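Local coordinates for protein putative 6-phosphogluconolactonase (Neisseria gonorrhoeae, PDB 3LHI) that probably hydrolyses 6-phosphogluconolactone to 6-phosphogluconate, the second step of the oxidative branch of the pentose phosphate pathway, at residues G42-S45 and P46-F49; V73-H77 and A78-T82; G208-R211 and E212-I215. All coordinates share one frame; numbering follows the deposited sequence. Where two conformers were deposited one is given.

Contact 1: G42-S45 and P46-F49; sequences GGRS and PIAF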
loop_
_atom_site.group_PDB
_atom_site.type_symbol
_atom_site.label_atom_id
_atom_site.label_comp_id
_atom_site.label_asym_id
_atom_site.label_seq_id
_atom_site.Cartn_x
_atom_site.Cartn_y
_atom_site.Cartn_z
ATOM N N GLY A 42 -0.166 -1.531 5.367
ATOM C CA GLY A 42 -0.197 -2.134 6.684
ATOM C C GLY A 42 -1.269 -1.567 7.559
ATOM O O GLY A 42 -2.326 -1.142 7.121
ATOM N N GLY A 43 -1.042 -1.628 8.879
ATOM C CA GLY A 43 -2.102 -1.381 9.833
ATOM C C GLY A 43 -3.033 -2.552 10.051
ATOM O O GLY A 43 -2.875 -3.626 9.426
ATOM N N ARG A 44 -4.072 -2.320 10.862
ATOM C CA ARG A 44 -5.087 -3.360 11.164
ATOM C C ARG A 44 -6.175 -3.535 10.177
ATOM O O ARG A 44 -6.702 -4.667 10.021
ATOM C CB ARG A 44 -5.768 -3.056 12.519
ATOM C CG ARG A 44 -4.789 -2.970 13.604
ATOM C CD ARG A 44 -4.000 -4.226 13.940
ATOM N NE ARG A 44 -4.892 -5.379 14.110
ATOM C CZ ARG A 44 -4.451 -6.623 14.342
ATOM N NH1 ARG A 44 -3.162 -6.918 14.446
ATOM N NH2 ARG A 44 -5.350 -7.596 14.426
ATOM N N SER A 45 -6.564 -2.490 9.487
ATOM C CA SER A 45 -7.749 -2.598 8.697
ATOM C C SER A 45 -7.643 -3.639 7.569
ATOM O O SER A 45 -8.685 -4.139 7.194
ATOM C CB SER A 45 -8.213 -1.261 8.152
ATOM O OG SER A 45 -7.189 -0.749 7.429
ATOM N N PRO A 46 -6.430 -3.907 6.957
ATOM C CA PRO A 46 -6.467 -4.863 5.843
ATOM C C PRO A 46 -6.292 -6.335 6.244
ATOM O O PRO A 46 -6.263 -7.155 5.375
ATOM C CB PRO A 46 -5.285 -4.421 4.964
ATOM C CG PRO A 46 -4.352 -3.833 5.901
ATOM C CD PRO A 46 -5.118 -3.235 7.023
ATOM N N ILE A 47 -6.130 -6.636 7.517
ATOM C CA ILE A 47 -5.804 -7.994 7.950
ATOM C C ILE A 47 -6.865 -9.023 7.516
ATOM O O ILE A 47 -6.511 -10.115 7.020
ATOM C CB ILE A 47 -5.542 -8.033 9.432
ATOM C CG1 ILE A 47 -4.258 -7.234 9.728
ATOM C CG2 ILE A 47 -5.445 -9.432 9.902
ATOM C CD1 ILE A 47 -4.041 -6.987 11.193
ATOM N N ALA A 48 -8.146 -8.756 7.705
ATOM C CA ALA A 48 -9.156 -9.757 7.314
ATOM C C ALA A 48 -9.081 -10.001 5.802
ATOM O O ALA A 48 -9.232 -11.128 5.313
ATOM C CB ALA A 48 -10.537 -9.302 7.746
ATOM N N PHE A 49 -8.837 -8.922 5.041
ATOM C CA PHE A 49 -8.629 -8.991 3.587
ATOM C C PHE A 49 -7.410 -9.864 3.278
ATOM O O PHE A 49 -7.493 -10.726 2.408
ATOM C CB PHE A 49 -8.503 -7.576 3.047
ATOM C CG PHE A 49 -7.653 -7.468 1.799
ATOM C CD1 PHE A 49 -8.015 -8.044 0.603
ATOM C CD2 PHE A 49 -6.475 -6.747 1.832
ATOM C CE1 PHE A 49 -7.195 -7.932 -0.509
ATOM C CE2 PHE A 49 -5.687 -6.609 0.729
ATOM C CZ PHE A 49 -6.035 -7.203 -0.434
HETATM O O HOH W 1 -9.055 -6.513 9.408
HETATM O O HOH W 2 -9.585 -6.228 5.953
#
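Arg44 and Ile47 form the two ends of a type I beta turn, closed by a hydrogen bond from Ile47 N to Arg44 O at 3.2 Å, nearly straight at the hydrogen (167°). Inside the turn Pro46 is the buried member: its CD lies against Gly43 O at 3.3 Å, and its CG rests near Gly42 O at 3.6 Å. Gly43, with phi 80° and psi -176°, adopts backbone angles suited to glycine; its O is buried here without a hydrogen-bond partner in the model and meets carbons of Pro46 and Ile47. The turn links strand 36-40 to helix 47-54, a beta-to-alpha connection in the mixed sheet of this glucosamine-6-phosphate isomerase-like fold. Two waters bridge loop carbonyls to the first N-H groups of the helix. One donates to Arg44 O and accepts from Ala48 N (3.0 Å); the other donates to Ser45 O at 2.6 Å and accepts from Phe49 N. The Arg44 chain, bent at chi2 and chi3, turns back toward Ile47, although the closeness of its guanidinium to CD1 is doubtful; its NH1 bonds Tyr88 OH. Ile47 also touches Leu84 and Tyr88 of helix 81-88, whereas Phe49 packs on Leu18, Ala19 and Val22 of helix 11-33.

Contact 2: V73-H77 and A78-T82; sequences VPTNH and ADSNT. With EDO (1,2-ethanediol), chain C.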
loop_
_atom_site.group_PDB
_atom_site.type_symbol
_atom_site.label_atom_id
_atom_site.label_comp_id
_atom_site.label_asym_id
_atom_site.label_seq_id
_atom_site.Cartn_x
_atom_site.Cartn_y
_atom_site.Cartn_z
ATOM N N VAL A 73 12.377 0.148 10.629
ATOM C CA VAL A 73 12.608 -0.611 11.861
ATOM C C VAL A 73 12.961 -2.009 11.439
ATOM O O VAL A 73 12.654 -2.432 10.330
ATOM C CB VAL A 73 11.344 -0.638 12.778
ATOM C CG1 VAL A 73 10.977 0.779 13.296
ATOM C CG2 VAL A 73 10.161 -1.347 12.142
ATOM N N PRO A 74 13.633 -2.782 12.322
ATOM C CA PRO A 74 13.951 -4.142 11.931
ATOM C C PRO A 74 12.694 -4.951 11.570
ATOM O O PRO A 74 11.619 -4.675 12.086
ATOM C CB PRO A 74 14.627 -4.707 13.168
ATOM C CG PRO A 74 15.250 -3.490 13.783
ATOM C CD PRO A 74 14.249 -2.393 13.599
ATOM N N THR A 75 12.855 -5.959 10.738
ATOM C CA THR A 75 11.697 -6.688 10.287
ATOM C C THR A 75 11.036 -7.578 11.347
ATOM O O THR A 75 9.911 -8.048 11.142
ATOM C CB THR A 75 12.009 -7.455 9.009
ATOM O OG1 THR A 75 12.992 -8.457 9.265
ATOM C CG2 THR A 75 12.391 -6.541 7.849
ATOM N N ASN A 76 11.688 -7.760 12.490
ATOM C CA ASN A 76 11.084 -8.436 13.637
ATOM C C ASN A 76 10.525 -7.480 14.678
ATOM O O ASN A 76 10.115 -7.927 15.739
ATOM C CB ASN A 76 12.073 -9.427 14.256
ATOM C CG ASN A 76 13.267 -8.787 14.870
ATOM O OD1 ASN A 76 13.630 -7.651 14.567
ATOM N ND2 ASN A 76 13.962 -9.560 15.723
ATOM N N HIS A 77 10.472 -6.168 14.379
ATOM C CA HIS A 77 9.939 -5.140 15.273
ATOM C C HIS A 77 8.418 -5.147 15.259
ATOM O O HIS A 77 7.793 -5.432 14.213
ATOM C CB HIS A 77 10.465 -3.780 14.825
ATOM C CG HIS A 77 10.209 -2.631 15.740
ATOM N ND1 HIS A 77 8.981 -2.010 15.875
ATOM C CD2 HIS A 77 11.058 -1.985 16.585
ATOM C CE1 HIS A 77 9.105 -1.003 16.737
ATOM N NE2 HIS A 77 10.361 -0.954 17.158
ATOM N N ALA A 78 7.795 -4.799 16.384
ATOM C CA ALA A 78 6.347 -4.796 16.434
ATOM C C ALA A 78 5.671 -3.908 15.400
ATOM O O ALA A 78 4.532 -4.162 15.029
ATOM C CB ALA A 78 5.879 -4.376 17.861
ATOM N N ASP A 79 6.330 -2.836 14.985
ATOM C CA ASP A 79 5.769 -1.868 14.052
ATOM C C ASP A 79 6.198 -2.125 12.599
ATOM O O ASP A 79 5.950 -1.280 11.753
ATOM C CB ASP A 79 6.140 -0.437 14.489
ATOM C CG ASP A 79 5.562 -0.055 15.831
ATOM O OD1 ASP A 79 4.509 -0.602 16.184
ATOM O OD2 ASP A 79 6.178 0.802 16.479
ATOM N N SER A 80 6.802 -3.256 12.303
ATOM C CA SER A 80 7.207 -3.593 10.944
ATOM C C SER A 80 5.987 -4.038 10.129
ATOM O O SER A 80 5.286 -4.988 10.488
ATOM C CB SER A 80 8.221 -4.728 10.967
ATOM O OG SER A 80 8.558 -5.124 9.652
ATOM N N ASN A 81 5.762 -3.403 8.976
ATOM C CA ASN A 81 4.747 -3.889 8.070
ATOM C C ASN A 81 5.169 -5.216 7.425
ATOM O O ASN A 81 4.311 -6.019 7.060
ATOM C CB ASN A 81 4.442 -2.877 6.954
ATOM C CG ASN A 81 3.724 -1.616 7.446
ATOM O OD1 ASN A 81 3.107 -1.638 8.526
ATOM N ND2 ASN A 81 3.737 -0.548 6.610
ATOM N N THR A 82 6.477 -5.438 7.256
ATOM C CA THR A 82 6.981 -6.717 6.785
ATOM C C THR A 82 6.547 -7.822 7.721
ATOM O O THR A 82 6.018 -8.874 7.300
ATOM C CB THR A 82 8.499 -6.675 6.668
ATOM O OG1 THR A 82 8.852 -5.715 5.645
ATOM C CG2 THR A 82 9.067 -8.064 6.261
HETATM C C1 EDO C . 4.213 -7.606 14.230
HETATM O O1 EDO C . 3.369 -7.015 15.266
HETATM C C2 EDO C . 3.578 -8.761 13.432
HETATM O O2 EDO C . 2.234 -8.488 12.980
HETATM O O HOH W 3 10.492 -3.454 8.923
#
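A pair of type I beta turns, Pro74 to His77 and His77 to Ser80, leads from strand 63-71 into helix 81-88, and His77 is the residue they share. The first is closed by His77 N bonding Pro74 O, the second by Ser80 N bonding His77 O at 3.1 Å. The imidazole adds a further bond to the second turn: Asp79 N donates to His77 ND1 at 2.9 Å, almost straight (168°) and close to the ring plane. With CG anti to the backbone N (chi1 -171°), the ring swings forward along the chain to meet that N-H, and ND1 acts as the acceptor. One ring face lies over Val73 CB, offset toward the rim, while the Asp79 carboxylate comes near CE1, its OD2 3.4 Å away and its plane turned 50° from the ring. That same OD2 is bonded to NE2 of His173, whose ring meets His77 almost at right angles. Ser80 is the N-cap of the helix: its OG accepts from Gly83 N. A water 2.7 Å from Ser80 OG bridges it to Val73 O, linking the start of the loop to the N-cap. Ser80 CB sits close to His77 O (3.3 Å), inside the curve of the double turn. Farther along, the methyls Thr75 CG2 and Thr82 CG2 meet at 4.0 Å, while Thr75 OG1 bonds Asp105 OD1 and Thr82 OG1 bonds Glu70 OE2. An ethanediol molecule, probably from the crystallisation liquor, donates through O1 to Ala78 O and also bonds Glu87.

Contact 3: G208-R211 and E212-I215; sequences GENR and EYPI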
loop_
_atom_site.group_PDB
_atom_site.type_symbol
_atom_site.label_atom_id
_atom_site.label_comp_id
_atom_site.label_asym_id
_atom_site.label_seq_id
_atom_site.Cartn_x
_atom_site.Cartn_y
_atom_site.Cartn_z
ATOM N N GLY A 208 -11.414 17.696 -4.027
ATOM C CA GLY A 208 -10.364 18.156 -4.909
ATOM C C GLY A 208 -8.992 18.067 -4.289
ATOM O O GLY A 208 -8.864 17.710 -3.120
ATOM N N GLU A 209 -7.968 18.372 -5.067
ATOM C CA GLU A 209 -6.615 18.255 -4.616
ATOM C C GLU A 209 -6.339 19.222 -3.493
ATOM O O GLU A 209 -6.544 20.449 -3.616
ATOM C CB GLU A 209 -5.612 18.502 -5.723
ATOM C CG GLU A 209 -5.567 17.438 -6.738
ATOM C CD GLU A 209 -4.472 17.638 -7.753
ATOM O OE1 GLU A 209 -3.667 18.601 -7.615
ATOM O OE2 GLU A 209 -4.419 16.799 -8.691
ATOM N N ASN A 210 -5.823 18.686 -2.416
ATOM C CA ASN A 210 -5.371 19.493 -1.301
ATOM C C ASN A 210 -4.285 18.701 -0.589
ATOM O O ASN A 210 -4.534 17.605 -0.083
ATOM C CB ASN A 210 -6.502 19.824 -0.369
ATOM C CG ASN A 210 -6.099 20.751 0.750
ATOM O OD1 ASN A 210 -4.919 21.012 0.972
ATOM N ND2 ASN A 210 -7.095 21.314 1.415
ATOM N N ARG A 211 -3.059 19.206 -0.534
ATOM C CA ARG A 211 -1.958 18.457 0.095
ATOM C C ARG A 211 -2.172 18.264 1.593
ATOM O O ARG A 211 -1.473 17.467 2.224
ATOM C CB ARG A 211 -0.588 19.154 -0.130
ATOM C CG ARG A 211 -0.534 20.621 0.339
ATOM C CD ARG A 211 0.878 21.186 0.289
ATOM N NE ARG A 211 1.659 20.532 1.322
ATOM C CZ ARG A 211 2.974 20.349 1.319
ATOM N NH1 ARG A 211 3.749 20.782 0.302
ATOM N NH2 ARG A 211 3.507 19.729 2.381
ATOM N N GLU A 212 -3.124 18.984 2.185
ATOM C CA GLU A 212 -3.458 18.716 3.577
ATOM C C GLU A 212 -3.996 17.271 3.764
ATOM O O GLU A 212 -3.837 16.712 4.829
ATOM C CB GLU A 212 -4.473 19.732 4.038
ATOM C CG GLU A 212 -4.855 19.703 5.490
ATOM C CD GLU A 212 -3.703 19.978 6.460
ATOM O OE1 GLU A 212 -2.621 20.532 6.097
ATOM O OE2 GLU A 212 -3.915 19.599 7.640
ATOM N N TYR A 213 -4.625 16.739 2.716
ATOM C CA TYR A 213 -5.177 15.378 2.725
ATOM C C TYR A 213 -4.538 14.628 1.538
ATOM O O TYR A 213 -5.107 14.628 0.450
ATOM C CB TYR A 213 -6.725 15.400 2.582
ATOM C CG TYR A 213 -7.393 16.353 3.539
ATOM C CD1 TYR A 213 -7.355 16.148 4.910
ATOM C CD2 TYR A 213 -7.947 17.536 3.058
ATOM C CE1 TYR A 213 -7.946 17.077 5.795
ATOM C CE2 TYR A 213 -8.527 18.467 3.914
ATOM C CZ TYR A 213 -8.507 18.237 5.282
ATOM O OH TYR A 213 -9.072 19.183 6.116
ATOM N N PRO A 214 -3.342 14.043 1.758
ATOM C CA PRO A 214 -2.585 13.565 0.597
ATOM C C PRO A 214 -3.300 12.558 -0.310
ATOM O O PRO A 214 -3.035 12.545 -1.524
ATOM C CB PRO A 214 -1.311 13.009 1.223
ATOM C CG PRO A 214 -1.081 13.878 2.365
ATOM C CD PRO A 214 -2.483 14.087 2.952
ATOM N N ILE A 215 -4.216 11.762 0.236
ATOM C CA ILE A 215 -4.976 10.855 -0.619
ATOM C C ILE A 215 -5.729 11.573 -1.738
ATOM O O ILE A 215 -5.979 11.006 -2.785
ATOM C CB ILE A 215 -5.906 9.979 0.210
ATOM C CG1 ILE A 215 -6.545 8.859 -0.614
ATOM C CG2 ILE A 215 -7.077 10.808 0.812
ATOM C CD1 ILE A 215 -5.697 7.752 -1.072
#
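Asn210 and Tyr213 bound a type I beta turn in the loop between helix 196-206 and helix 215-219, and the asparagine side chain makes it an Asx turn as well. Two hydrogen bonds hold it. In the backbone one, Tyr213 N donates to Asn210 O at 2.9 Å with a moderately bent angle of 153°. In the other, Glu212 N donates to Asn210 OD1 at 3.0 Å and is straighter, at 166°; the N-H arrives from above the plane of the side-chain carbonyl rather than along a lone pair. A chi1 of -176° sets the Asn210 amide beside that residue's carbonyl carbon, where OD1 meets Glu212 N. Successive N-H groups of the turn are thus taken up by the side-chain and backbone oxygens of one residue. Ser216 OG is shared between Asn210 O and Tyr213 O and ties the turn to the helix that follows.

Van der Waals contacts fill in around these bonds. Asn210 and Glu212 extend side by side in the same direction, with OD1 of Asn210 3.4 Å from Glu212 CB. Glu212 CG lies 3.9 Å above one face of the Tyr213 ring, displaced toward its rim, while the ring itself packs on Gln204 and Ala205 of helix 196-206. Arg211 makes its side-chain contacts away from the turn: in the conformer given, one of two deposited, its guanidinium forms a cation-pi contact with Phe151, and its NH2 is hydrogen-bonded to Pro146 O. In the backbone, Arg211 O lies 3.6 Å from Pro214 CD.

Overall arrangement
The three contacts follow one another along the chain, each built round type I turns in a loop that leads toward a helix. Contacts 1 and 2 are neighbours, their centres 15 Å apart, and Gly42 CA touches Asn81 OD1 at 3.8 Å. They lie after strands 36-40 and 63-71, adjacent parallel strands of the central sheet, and the helices they begin, 47-54 and 81-88, also pack on each other. Contact 3 stands apart, about 23 Å and 28 Å from the centres of contacts 1 and 2, in a helix-to-helix link beyond strand 188-194. Type I turns thus precede helices at separate places in one fold, two of them following neighbouring parallel strands.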